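Local coordinates for EAL/GGDEF domain protein (Methylococcus capsulatus, PDB 3ICL) that belongs to the GGDEF-domain family of alpha/beta proteins, its own function being unspecified, at residues I119-D131 against M146-F160. The protein carries 1 engineered substitution. Numbering follows the deposited sequence.
Sequences ISVSIGIAVSPAD and MYHAKSRGKNNYQFF. With SO4 (sulfate ion), chain E; SO4 (sulfate ion), chain C.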
# COMPACT_ATOMS: atom_id res chain seq x y z
N ILE A 119 2.98 7.60 12.33
CA ILE A 119 3.24 7.89 10.93
C ILE A 119 2.01 8.49 10.29
O ILE A 119 0.88 8.26 10.75
CB ILE A 119 3.63 6.63 10.11
CG1 ILE A 119 2.53 5.57 10.24
CG2 ILE A 119 4.98 6.11 10.57
CD1 ILE A 119 2.73 4.37 9.35
N SER A 120 2.23 9.26 9.23
CA SER A 120 1.14 9.86 8.46
C SER A 120 1.13 9.03 7.17
O SER A 120 2.19 8.73 6.63
CB SER A 120 1.43 11.34 8.19
OG SER A 120 2.68 11.50 7.55
N VAL A 121 -0.05 8.67 6.69
CA VAL A 121 -0.17 7.81 5.51
C VAL A 121 -1.10 8.35 4.41
O VAL A 121 -2.12 8.96 4.71
CB VAL A 121 -0.71 6.41 5.93
CG1 VAL A 121 -0.92 5.53 4.71
CG2 VAL A 121 0.27 5.75 6.90
N SER A 122 -0.72 8.13 3.16
CA SER A 122 -1.54 8.54 2.02
C SER A 122 -1.67 7.36 1.07
O SER A 122 -0.67 6.72 0.74
CB SER A 122 -0.92 9.72 1.27
OG SER A 122 -1.14 10.94 1.96
N ILE A 123 -2.89 7.07 0.64
CA ILE A 123 -3.13 5.94 -0.24
C ILE A 123 -3.83 6.30 -1.54
O ILE A 123 -4.85 6.99 -1.54
CB ILE A 123 -3.98 4.87 0.48
CG1 ILE A 123 -3.28 4.42 1.76
CG2 ILE A 123 -4.21 3.69 -0.47
CD1 ILE A 123 -4.09 3.43 2.59
N GLY A 124 -3.28 5.81 -2.65
CA GLY A 124 -3.89 6.04 -3.95
C GLY A 124 -4.49 4.72 -4.39
O GLY A 124 -3.88 3.67 -4.18
N ILE A 125 -5.56 4.75 -5.02
CA ILE A 125 -6.18 3.48 -5.38
C ILE A 125 -6.50 3.37 -6.87
O ILE A 125 -7.01 4.31 -7.49
CB ILE A 125 -7.51 3.22 -4.61
CG1 ILE A 125 -7.25 3.04 -3.11
CG2 ILE A 125 -8.17 1.96 -5.13
CD1 ILE A 125 -8.50 3.04 -2.25
N ALA A 126 -6.32 2.33 -7.55
CA ALA A 126 -6.58 2.17 -8.97
C ALA A 126 -7.35 0.86 -9.15
O ALA A 126 -6.91 -0.19 -8.69
CB ALA A 126 -5.29 2.13 -9.75
N VAL A 127 -8.49 0.94 -9.82
CA VAL A 127 -9.33 -0.23 -10.05
C VAL A 127 -9.27 -0.68 -11.51
O VAL A 127 -9.43 0.12 -12.42
CB VAL A 127 -10.81 0.07 -9.71
CG1 VAL A 127 -11.64 -1.21 -9.78
CG2 VAL A 127 -10.91 0.71 -8.33
N SER A 128 -9.03 -1.97 -11.72
CA SER A 128 -8.97 -2.52 -13.07
C SER A 128 -10.40 -2.84 -13.49
O SER A 128 -11.17 -3.37 -12.68
CB SER A 128 -8.13 -3.79 -13.11
OG SER A 128 -8.03 -4.29 -14.43
N PRO A 129 -10.77 -2.57 -14.75
CA PRO A 129 -9.94 -1.98 -15.81
C PRO A 129 -10.06 -0.46 -15.98
O PRO A 129 -9.21 0.15 -16.63
CB PRO A 129 -10.43 -2.72 -17.05
CG PRO A 129 -11.90 -2.75 -16.80
CD PRO A 129 -12.00 -3.15 -15.33
N ALA A 130 -11.10 0.13 -15.41
CA ALA A 130 -11.32 1.57 -15.52
C ALA A 130 -10.07 2.44 -15.32
O ALA A 130 -9.86 3.42 -16.03
CB ALA A 130 -12.41 2.01 -14.55
N ASP A 131 -9.25 2.07 -14.34
CA ASP A 131 -8.05 2.83 -14.02
C ASP A 131 -6.79 2.25 -14.64
O ASP A 131 -5.67 2.54 -14.20
CB ASP A 131 -7.89 2.92 -12.50
CG ASP A 131 -9.00 3.72 -11.85
OD1 ASP A 131 -9.25 3.54 -10.65
OD2 ASP A 131 -9.61 4.54 -12.57
N MSE A 146 -2.21 8.49 -5.35
CA MSE A 146 -1.53 8.57 -4.06
C MSE A 146 -0.96 9.97 -3.83
O MSE A 146 -1.25 10.60 -2.81
CB MSE A 146 -0.39 7.54 -4.02
CG MSE A 146 0.28 7.40 -2.67
SE MSE A 146 1.90 6.33 -2.79
CE MSE A 146 3.10 7.74 -3.40
N TYR A 147 -0.13 10.45 -4.76
CA TYR A 147 0.47 11.77 -4.63
C TYR A 147 -0.58 12.87 -4.57
O TYR A 147 -0.38 13.89 -3.91
CB TYR A 147 1.45 12.03 -5.77
CG TYR A 147 2.78 11.33 -5.58
CD1 TYR A 147 3.58 11.63 -4.47
CD2 TYR A 147 3.23 10.36 -6.48
CE1 TYR A 147 4.80 10.98 -4.27
CE2 TYR A 147 4.44 9.71 -6.28
CZ TYR A 147 5.22 10.02 -5.17
OH TYR A 147 6.41 9.37 -4.97
N HIS A 148 -1.70 12.67 -5.26
CA HIS A 148 -2.78 13.66 -5.22
C HIS A 148 -3.31 13.72 -3.80
O HIS A 148 -3.50 14.80 -3.23
CB HIS A 148 -3.91 13.26 -6.18
CG HIS A 148 -3.66 13.66 -7.61
ND1 HIS A 148 -4.37 13.13 -8.66
CD2 HIS A 148 -2.79 14.55 -8.15
CE1 HIS A 148 -3.95 13.68 -9.79
NE2 HIS A 148 -3.00 14.55 -9.50
N ALA A 149 -3.53 12.55 -3.21
CA ALA A 149 -4.03 12.45 -1.85
C ALA A 149 -3.05 13.15 -0.91
O ALA A 149 -3.43 14.01 -0.12
CB ALA A 149 -4.19 10.98 -1.45
N LYS A 150 -1.78 12.78 -1.01
CA LYS A 150 -0.73 13.35 -0.17
C LYS A 150 -0.69 14.87 -0.25
O LYS A 150 -0.36 15.54 0.73
CB LYS A 150 0.63 12.78 -0.58
CG LYS A 150 1.78 13.20 0.33
CD LYS A 150 3.11 12.66 -0.17
CE LYS A 150 4.25 13.12 0.71
NZ LYS A 150 5.57 12.85 0.09
N SER A 151 -1.02 15.42 -1.41
CA SER A 151 -0.99 16.87 -1.58
C SER A 151 -2.15 17.59 -0.89
O SER A 151 -2.03 18.76 -0.55
CB SER A 151 -0.99 17.22 -3.07
OG SER A 151 -2.27 17.01 -3.64
N ARG A 152 -3.22 16.88 -0.65
CA ARG A 152 -4.41 17.46 -0.11
C ARG A 152 -4.59 17.18 1.41
O ARG A 152 -5.50 17.68 2.03
CB ARG A 152 -5.60 17.05 -0.95
CG ARG A 152 -6.46 16.05 -0.30
CD ARG A 152 -7.88 15.96 -0.83
NE ARG A 152 -8.35 14.56 -0.83
CZ ARG A 152 -9.15 14.00 -1.73
NH1 ARG A 152 -9.67 14.68 -2.77
NH2 ARG A 152 -9.48 12.73 -1.58
N GLY A 153 -3.68 16.41 1.99
CA GLY A 153 -3.79 16.03 3.40
C GLY A 153 -3.03 14.76 3.76
O GLY A 153 -2.20 14.28 2.99
N LYS A 154 -3.30 14.23 4.95
CA LYS A 154 -2.64 13.02 5.42
C LYS A 154 -3.67 12.04 6.00
O LYS A 154 -4.80 12.42 6.28
CB LYS A 154 -1.58 13.35 6.48
CG LYS A 154 -2.12 13.90 7.80
CD LYS A 154 -0.97 14.15 8.78
CE LYS A 154 -1.46 14.67 10.12
NZ LYS A 154 -2.08 16.03 10.00
N ASN A 155 -3.24 10.79 6.16
CA ASN A 155 -4.08 9.71 6.68
C ASN A 155 -5.36 9.62 5.86
O ASN A 155 -6.47 9.50 6.39
CB ASN A 155 -4.38 9.94 8.16
CG ASN A 155 -3.10 10.03 8.98
OD1 ASN A 155 -2.14 9.30 8.72
ND2 ASN A 155 -3.08 10.92 9.96
N ASN A 156 -5.18 9.65 4.55
CA ASN A 156 -6.29 9.63 3.61
C ASN A 156 -6.04 8.71 2.43
O ASN A 156 -4.95 8.16 2.25
CB ASN A 156 -6.50 11.04 3.08
CG ASN A 156 -5.23 11.63 2.47
OD1 ASN A 156 -4.13 11.12 2.69
ND2 ASN A 156 -5.38 12.72 1.72
N TYR A 157 -7.07 8.55 1.61
CA TYR A 157 -6.96 7.74 0.42
C TYR A 157 -7.86 8.35 -0.64
O TYR A 157 -8.76 9.12 -0.34
CB TYR A 157 -7.39 6.28 0.70
CG TYR A 157 -8.88 6.03 0.89
CD1 TYR A 157 -9.75 5.97 -0.21
CD2 TYR A 157 -9.42 5.82 2.16
CE1 TYR A 157 -11.11 5.68 -0.04
CE2 TYR A 157 -10.77 5.54 2.34
CZ TYR A 157 -11.61 5.47 1.24
OH TYR A 157 -12.94 5.17 1.42
N GLN A 158 -7.58 8.02 -1.90
CA GLN A 158 -8.41 8.50 -2.98
C GLN A 158 -8.21 7.64 -4.22
O GLN A 158 -7.12 7.10 -4.44
CB GLN A 158 -8.13 9.98 -3.28
CG GLN A 158 -6.89 10.28 -4.06
CD GLN A 158 -6.83 11.74 -4.44
OE1 GLN A 158 -6.78 12.62 -3.58
NE2 GLN A 158 -6.84 12.02 -5.74
N PHE A 159 -9.27 7.50 -5.00
CA PHE A 159 -9.22 6.70 -6.22
C PHE A 159 -8.69 7.55 -7.36
O PHE A 159 -8.87 8.76 -7.37
CB PHE A 159 -10.61 6.21 -6.61
CG PHE A 159 -11.16 5.14 -5.72
CD1 PHE A 159 -11.83 5.46 -4.55
CD2 PHE A 159 -11.04 3.80 -6.08
CE1 PHE A 159 -12.39 4.47 -3.75
CE2 PHE A 159 -11.59 2.79 -5.28
CZ PHE A 159 -12.27 3.13 -4.11
N PHE A 160 -8.06 6.90 -8.33
CA PHE A 160 -7.55 7.60 -9.49
C PHE A 160 -8.75 8.14 -10.27
O PHE A 160 -9.78 7.47 -10.36
CB PHE A 160 -6.76 6.63 -10.38
CG PHE A 160 -6.30 7.24 -11.68
CD1 PHE A 160 -6.94 6.90 -12.88
CD2 PHE A 160 -5.27 8.16 -11.71
CE1 PHE A 160 -6.55 7.48 -14.08
CE2 PHE A 160 -4.87 8.75 -12.91
CZ PHE A 160 -5.51 8.41 -14.10
S SO4 E . -5.56 15.66 7.95
O1 SO4 E . -5.61 16.37 9.25
O2 SO4 E . -6.73 16.04 7.13
O3 SO4 E . -4.33 16.03 7.23
O4 SO4 E . -5.58 14.20 8.19
S SO4 C . 7.99 10.65 -1.66
O1 SO4 C . 7.83 9.68 -2.76
O2 SO4 C . 9.21 10.32 -0.89
O3 SO4 C . 8.11 12.01 -2.21
O4 SO4 C . 6.82 10.58 -0.76
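Ile125 meets Phe159 side by side because Ile125 CG1 and Phe159 CG both stand beside their backbone N (chi1 -66° and -71°); this puts Ile125 CD1, at the end of the CG1 branch, over one face of the Phe159 ring, offset toward the rim, while Ile125 CG2, anti to the N, meets Phe159 CE2 at 3.5 Å. Val127 CG2 meets the edge of the same ring, and Ile125 CD1 also touches Tyr157 CD1 at 3.8 Å. Beneath these side chains the two strands pair in parallel. Ile123 N donates a hydrogen bond to Asn156 O (2.8 Å) and Ile123 O accepts from Gln158 N; Ile125 repeats the pattern with Gln158 O and Phe160 N. Before the strand starts, Asn155 takes over with its side chain, OD1 accepting from Val121 N at 3.0 Å.

On the other face the helix packs close, Gly124 CA coming within 3.3 Å of Met146 N, a fit that leaves no room for a side chain. Asn156 ND2 binds Ala149 O from above the carbonyl plane (3.0 Å), tying the strand to the C-terminal part of helix 135-152, and Ser122 OG, beside Lys150 CB, is hydrogen-bonded to Asp39. Strand 121-127, helix 135-152 and strand 156-159 thus form a beta-alpha-beta unit at one margin of the central sheet: strand 32-38 pairs antiparallel with the far side of 121-127, and helix 96-106 packs against Val121, Ile125 and Tyr157.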